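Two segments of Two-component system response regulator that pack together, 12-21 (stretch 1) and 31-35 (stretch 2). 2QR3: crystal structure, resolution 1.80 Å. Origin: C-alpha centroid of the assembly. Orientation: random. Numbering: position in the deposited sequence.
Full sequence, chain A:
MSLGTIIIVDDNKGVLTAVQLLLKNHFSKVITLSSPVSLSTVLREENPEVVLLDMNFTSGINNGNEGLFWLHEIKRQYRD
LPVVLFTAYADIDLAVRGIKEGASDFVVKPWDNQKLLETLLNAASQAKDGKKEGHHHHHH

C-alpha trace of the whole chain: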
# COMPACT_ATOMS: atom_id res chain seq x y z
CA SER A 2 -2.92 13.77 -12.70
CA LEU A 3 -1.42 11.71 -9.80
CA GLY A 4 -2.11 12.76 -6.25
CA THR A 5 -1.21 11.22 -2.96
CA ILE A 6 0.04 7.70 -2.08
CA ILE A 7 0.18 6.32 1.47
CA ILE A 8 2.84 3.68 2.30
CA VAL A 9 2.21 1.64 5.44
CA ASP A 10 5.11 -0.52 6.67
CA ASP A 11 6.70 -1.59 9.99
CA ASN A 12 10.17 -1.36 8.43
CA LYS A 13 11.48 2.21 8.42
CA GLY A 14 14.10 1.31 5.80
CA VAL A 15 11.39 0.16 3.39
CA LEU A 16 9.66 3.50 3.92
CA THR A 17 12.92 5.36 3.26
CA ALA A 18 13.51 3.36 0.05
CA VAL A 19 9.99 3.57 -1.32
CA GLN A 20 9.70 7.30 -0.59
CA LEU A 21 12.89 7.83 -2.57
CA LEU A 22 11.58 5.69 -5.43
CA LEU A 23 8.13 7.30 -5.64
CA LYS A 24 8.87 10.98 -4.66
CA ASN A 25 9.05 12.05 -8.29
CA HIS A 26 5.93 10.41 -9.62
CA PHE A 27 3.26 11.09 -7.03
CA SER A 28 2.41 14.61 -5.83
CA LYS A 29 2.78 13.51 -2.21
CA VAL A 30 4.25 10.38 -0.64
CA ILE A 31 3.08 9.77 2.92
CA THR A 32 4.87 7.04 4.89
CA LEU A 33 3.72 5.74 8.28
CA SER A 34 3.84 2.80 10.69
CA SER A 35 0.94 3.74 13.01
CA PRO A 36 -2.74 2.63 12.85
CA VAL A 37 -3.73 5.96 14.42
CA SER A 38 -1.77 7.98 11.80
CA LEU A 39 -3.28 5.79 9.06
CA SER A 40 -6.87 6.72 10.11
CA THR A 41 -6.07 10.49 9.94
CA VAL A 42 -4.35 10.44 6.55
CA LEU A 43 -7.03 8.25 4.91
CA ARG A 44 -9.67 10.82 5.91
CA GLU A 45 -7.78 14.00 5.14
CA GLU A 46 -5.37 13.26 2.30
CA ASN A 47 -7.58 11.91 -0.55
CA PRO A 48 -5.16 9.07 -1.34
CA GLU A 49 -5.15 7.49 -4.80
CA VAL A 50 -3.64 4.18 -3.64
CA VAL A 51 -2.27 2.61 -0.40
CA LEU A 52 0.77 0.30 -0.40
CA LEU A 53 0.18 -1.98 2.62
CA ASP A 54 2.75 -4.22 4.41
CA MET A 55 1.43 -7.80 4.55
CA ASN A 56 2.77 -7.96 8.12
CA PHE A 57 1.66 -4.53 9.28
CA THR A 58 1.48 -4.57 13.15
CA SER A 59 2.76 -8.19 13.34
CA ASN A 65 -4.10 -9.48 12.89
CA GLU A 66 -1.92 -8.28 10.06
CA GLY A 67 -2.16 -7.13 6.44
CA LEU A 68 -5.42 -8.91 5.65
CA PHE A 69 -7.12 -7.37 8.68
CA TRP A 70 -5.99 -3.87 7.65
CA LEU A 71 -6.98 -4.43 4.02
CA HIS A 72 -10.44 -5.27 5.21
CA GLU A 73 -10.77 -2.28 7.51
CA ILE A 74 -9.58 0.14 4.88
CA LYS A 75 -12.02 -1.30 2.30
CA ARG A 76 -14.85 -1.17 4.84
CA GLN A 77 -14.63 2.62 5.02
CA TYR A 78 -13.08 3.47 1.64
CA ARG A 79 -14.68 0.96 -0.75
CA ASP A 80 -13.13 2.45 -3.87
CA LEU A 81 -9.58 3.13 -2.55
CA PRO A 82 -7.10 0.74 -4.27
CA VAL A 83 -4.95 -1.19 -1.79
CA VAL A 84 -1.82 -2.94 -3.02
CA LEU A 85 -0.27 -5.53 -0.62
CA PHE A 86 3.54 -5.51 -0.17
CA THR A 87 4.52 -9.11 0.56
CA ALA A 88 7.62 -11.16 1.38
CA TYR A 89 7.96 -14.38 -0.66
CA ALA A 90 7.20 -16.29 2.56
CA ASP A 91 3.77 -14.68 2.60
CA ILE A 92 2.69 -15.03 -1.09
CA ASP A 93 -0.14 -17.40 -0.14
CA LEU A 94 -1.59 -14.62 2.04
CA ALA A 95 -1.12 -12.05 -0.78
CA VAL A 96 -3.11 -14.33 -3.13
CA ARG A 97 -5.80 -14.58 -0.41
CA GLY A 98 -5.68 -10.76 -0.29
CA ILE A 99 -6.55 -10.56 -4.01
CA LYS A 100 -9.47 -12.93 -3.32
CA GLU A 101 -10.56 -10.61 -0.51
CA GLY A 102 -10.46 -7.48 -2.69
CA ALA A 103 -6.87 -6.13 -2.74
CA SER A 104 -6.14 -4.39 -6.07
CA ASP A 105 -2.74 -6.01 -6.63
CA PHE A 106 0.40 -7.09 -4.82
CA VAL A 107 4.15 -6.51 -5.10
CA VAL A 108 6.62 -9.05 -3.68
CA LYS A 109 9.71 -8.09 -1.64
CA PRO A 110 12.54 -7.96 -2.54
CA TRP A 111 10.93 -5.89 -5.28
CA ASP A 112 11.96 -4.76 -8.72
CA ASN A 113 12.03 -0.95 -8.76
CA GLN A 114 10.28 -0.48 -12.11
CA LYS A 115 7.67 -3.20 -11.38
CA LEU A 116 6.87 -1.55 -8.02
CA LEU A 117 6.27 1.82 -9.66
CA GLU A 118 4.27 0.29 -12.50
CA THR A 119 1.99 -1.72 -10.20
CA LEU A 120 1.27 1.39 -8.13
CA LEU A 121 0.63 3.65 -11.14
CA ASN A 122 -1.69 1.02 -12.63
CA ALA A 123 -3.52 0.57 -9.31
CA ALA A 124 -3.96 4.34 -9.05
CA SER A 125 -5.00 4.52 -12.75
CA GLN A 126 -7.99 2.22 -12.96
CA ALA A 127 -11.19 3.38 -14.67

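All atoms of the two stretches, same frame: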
# COMPACT_ATOMS: atom_id res chain seq x y z
N ASN A 12 8.73 -1.42 8.67
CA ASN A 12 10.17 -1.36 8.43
C ASN A 12 10.53 0.02 7.92
O ASN A 12 10.15 0.41 6.81
CB ASN A 12 10.60 -2.47 7.45
CG ASN A 12 12.12 -2.47 7.17
OD1 ASN A 12 12.79 -1.45 7.32
ND2 ASN A 12 12.64 -3.62 6.75
N LYS A 13 11.20 0.81 8.77
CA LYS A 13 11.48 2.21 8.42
C LYS A 13 12.36 2.31 7.19
O LYS A 13 12.25 3.27 6.43
CB LYS A 13 12.04 3.00 9.62
CG LYS A 13 10.94 3.44 10.62
CD LYS A 13 10.46 2.31 11.52
CE LYS A 13 9.08 2.55 12.07
NZ LYS A 13 8.67 1.34 12.86
N GLY A 14 13.20 1.30 6.97
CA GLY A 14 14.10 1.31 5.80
C GLY A 14 13.32 1.15 4.51
O GLY A 14 13.68 1.71 3.48
N VAL A 15 12.25 0.36 4.58
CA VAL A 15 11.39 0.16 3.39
C VAL A 15 10.74 1.49 3.07
O VAL A 15 10.73 1.94 1.91
CB VAL A 15 10.37 -0.98 3.64
CG1 VAL A 15 9.24 -0.98 2.57
CG2 VAL A 15 11.08 -2.34 3.68
N LEU A 16 10.25 2.17 4.11
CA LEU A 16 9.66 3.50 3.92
C LEU A 16 10.65 4.50 3.31
O LEU A 16 10.32 5.20 2.37
CB LEU A 16 9.15 4.04 5.26
CG LEU A 16 8.03 3.20 5.90
CD1 LEU A 16 7.64 3.86 7.21
CD2 LEU A 16 6.84 3.12 4.90
N THR A 17 11.86 4.53 3.84
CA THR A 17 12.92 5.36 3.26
C THR A 17 13.12 5.04 1.77
O THR A 17 13.15 5.96 0.94
CB THR A 17 14.25 5.20 4.06
OG1 THR A 17 14.05 5.64 5.41
CG2 THR A 17 15.41 5.99 3.45
N ALA A 18 13.23 3.76 1.44
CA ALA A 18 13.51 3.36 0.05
C ALA A 18 12.34 3.71 -0.85
O ALA A 18 12.51 4.19 -1.95
CB ALA A 18 13.80 1.88 -0.03
N VAL A 19 11.12 3.42 -0.41
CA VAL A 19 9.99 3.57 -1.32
C VAL A 19 9.70 5.04 -1.55
O VAL A 19 9.36 5.45 -2.68
CB VAL A 19 8.75 2.79 -0.78
CG1 VAL A 19 7.52 3.08 -1.65
CG2 VAL A 19 9.05 1.30 -0.77
N GLN A 20 9.88 5.85 -0.50
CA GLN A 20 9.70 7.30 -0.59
C GLN A 20 10.64 7.82 -1.66
O GLN A 20 10.22 8.55 -2.58
CB GLN A 20 9.97 7.94 0.79
CG GLN A 20 10.21 9.45 0.84
CD GLN A 20 8.95 10.26 1.12
OE1 GLN A 20 8.30 10.11 2.19
NE2 GLN A 20 8.61 11.15 0.19
N LEU A 21 11.90 7.42 -1.58
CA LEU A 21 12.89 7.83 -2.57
C LEU A 21 12.49 7.41 -3.98
O LEU A 21 12.66 8.17 -4.94
CB LEU A 21 14.29 7.30 -2.20
CG LEU A 21 15.45 7.59 -3.17
CD1 LEU A 21 15.57 9.06 -3.53
CD2 LEU A 21 16.75 7.09 -2.55
N ILE A 31 3.21 9.82 1.48
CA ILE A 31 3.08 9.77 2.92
C ILE A 31 3.50 8.38 3.40
O ILE A 31 2.97 7.38 2.92
CB ILE A 31 1.64 10.07 3.35
CG1 ILE A 31 1.29 11.50 2.95
CG2 ILE A 31 1.49 9.85 4.85
CD1 ILE A 31 -0.16 11.89 3.17
N THR A 32 4.44 8.33 4.34
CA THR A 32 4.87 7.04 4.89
C THR A 32 4.51 7.01 6.36
O THR A 32 4.63 8.04 7.06
CB THR A 32 6.41 6.84 4.74
OG1 THR A 32 7.10 7.92 5.39
CG2 THR A 32 6.79 6.79 3.25
N LEU A 33 4.08 5.86 6.85
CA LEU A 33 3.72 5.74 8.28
C LEU A 33 3.80 4.31 8.77
O LEU A 33 3.84 3.39 7.97
CB LEU A 33 2.31 6.30 8.52
CG LEU A 33 1.17 5.72 7.69
CD1 LEU A 33 0.55 4.52 8.43
CD2 LEU A 33 0.11 6.80 7.50
N SER A 34 3.81 4.13 10.09
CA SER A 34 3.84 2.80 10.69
C SER A 34 2.80 2.68 11.82
O SER A 34 2.79 1.70 12.57
CB SER A 34 5.26 2.54 11.24
OG SER A 34 6.22 2.68 10.19
N SER A 35 1.92 3.67 11.93
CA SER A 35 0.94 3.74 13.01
C SER A 35 -0.51 3.62 12.54
O SER A 35 -0.91 4.38 11.68
CB SER A 35 1.11 5.10 13.73
OG SER A 35 -0.09 5.45 14.40

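The helix of residues 13-21 lies against the strand of residues 31-33 with the two chain directions nearly antiparallel: the axes make an angle of 174° and approach to 8.8 Å. The register is set by Leu16 and Thr32, whose CA atoms are 6.0 Å apart. No hydrogen bond crosses the interface, so its 278 Å² of buried surface, both sides summed, rests on van der Waals packing. The helix satisfies its own backbone, with i to i+4 bonds such as Gln20 N to Leu16 O at 3.0 Å, and Asn12 caps its start: Asn12 OD1 accepts from Gly14 N at 2.8 Å and, weakly, from Val15 N at 3.3 Å.

Along stretch 2, Ile31 comes first and contributes little; its CA-to-CB bond points away from the helix. Thr32 reverses the direction, as strand alternation predicts, and meets two helix residues one turn apart. Its CB lies 3.7 Å from Leu16 CD2, a nonpolar contact, while its methyl CG2 lies 3.8 Å from Gln20 OE1. That carbon offers the amide oxygen no hydrogen-bond donor, so the second pairing is contact alone.

At Leu33 the CB again points away, and the backbone makes the contact: Leu33 O is 3.9 Å from Leu16 CD1. Ser34, just beyond the strand, turns its CB back toward the helix. Its OG sits 3.5 Å from Leu16 CD1 and 3.4 Å from Lys13 CE. Both partners are carbons, so the hydroxyl packs here without bonding across the interface. The CA-to-CB bond of Lys13 points sideways to stretch 2, but the side chain (chi1 m, chi2 p, chi3 t) draws nearer along its length: Lys13 CB is 5.9 Å from Ser34 OG and Lys13 CE is 3.4 Å from it. Leu16, in the m,t rotamer, thus touches three consecutive residues, Thr32 to Ser34. Ser35 makes no contact with stretch 1; it caps the helix that follows.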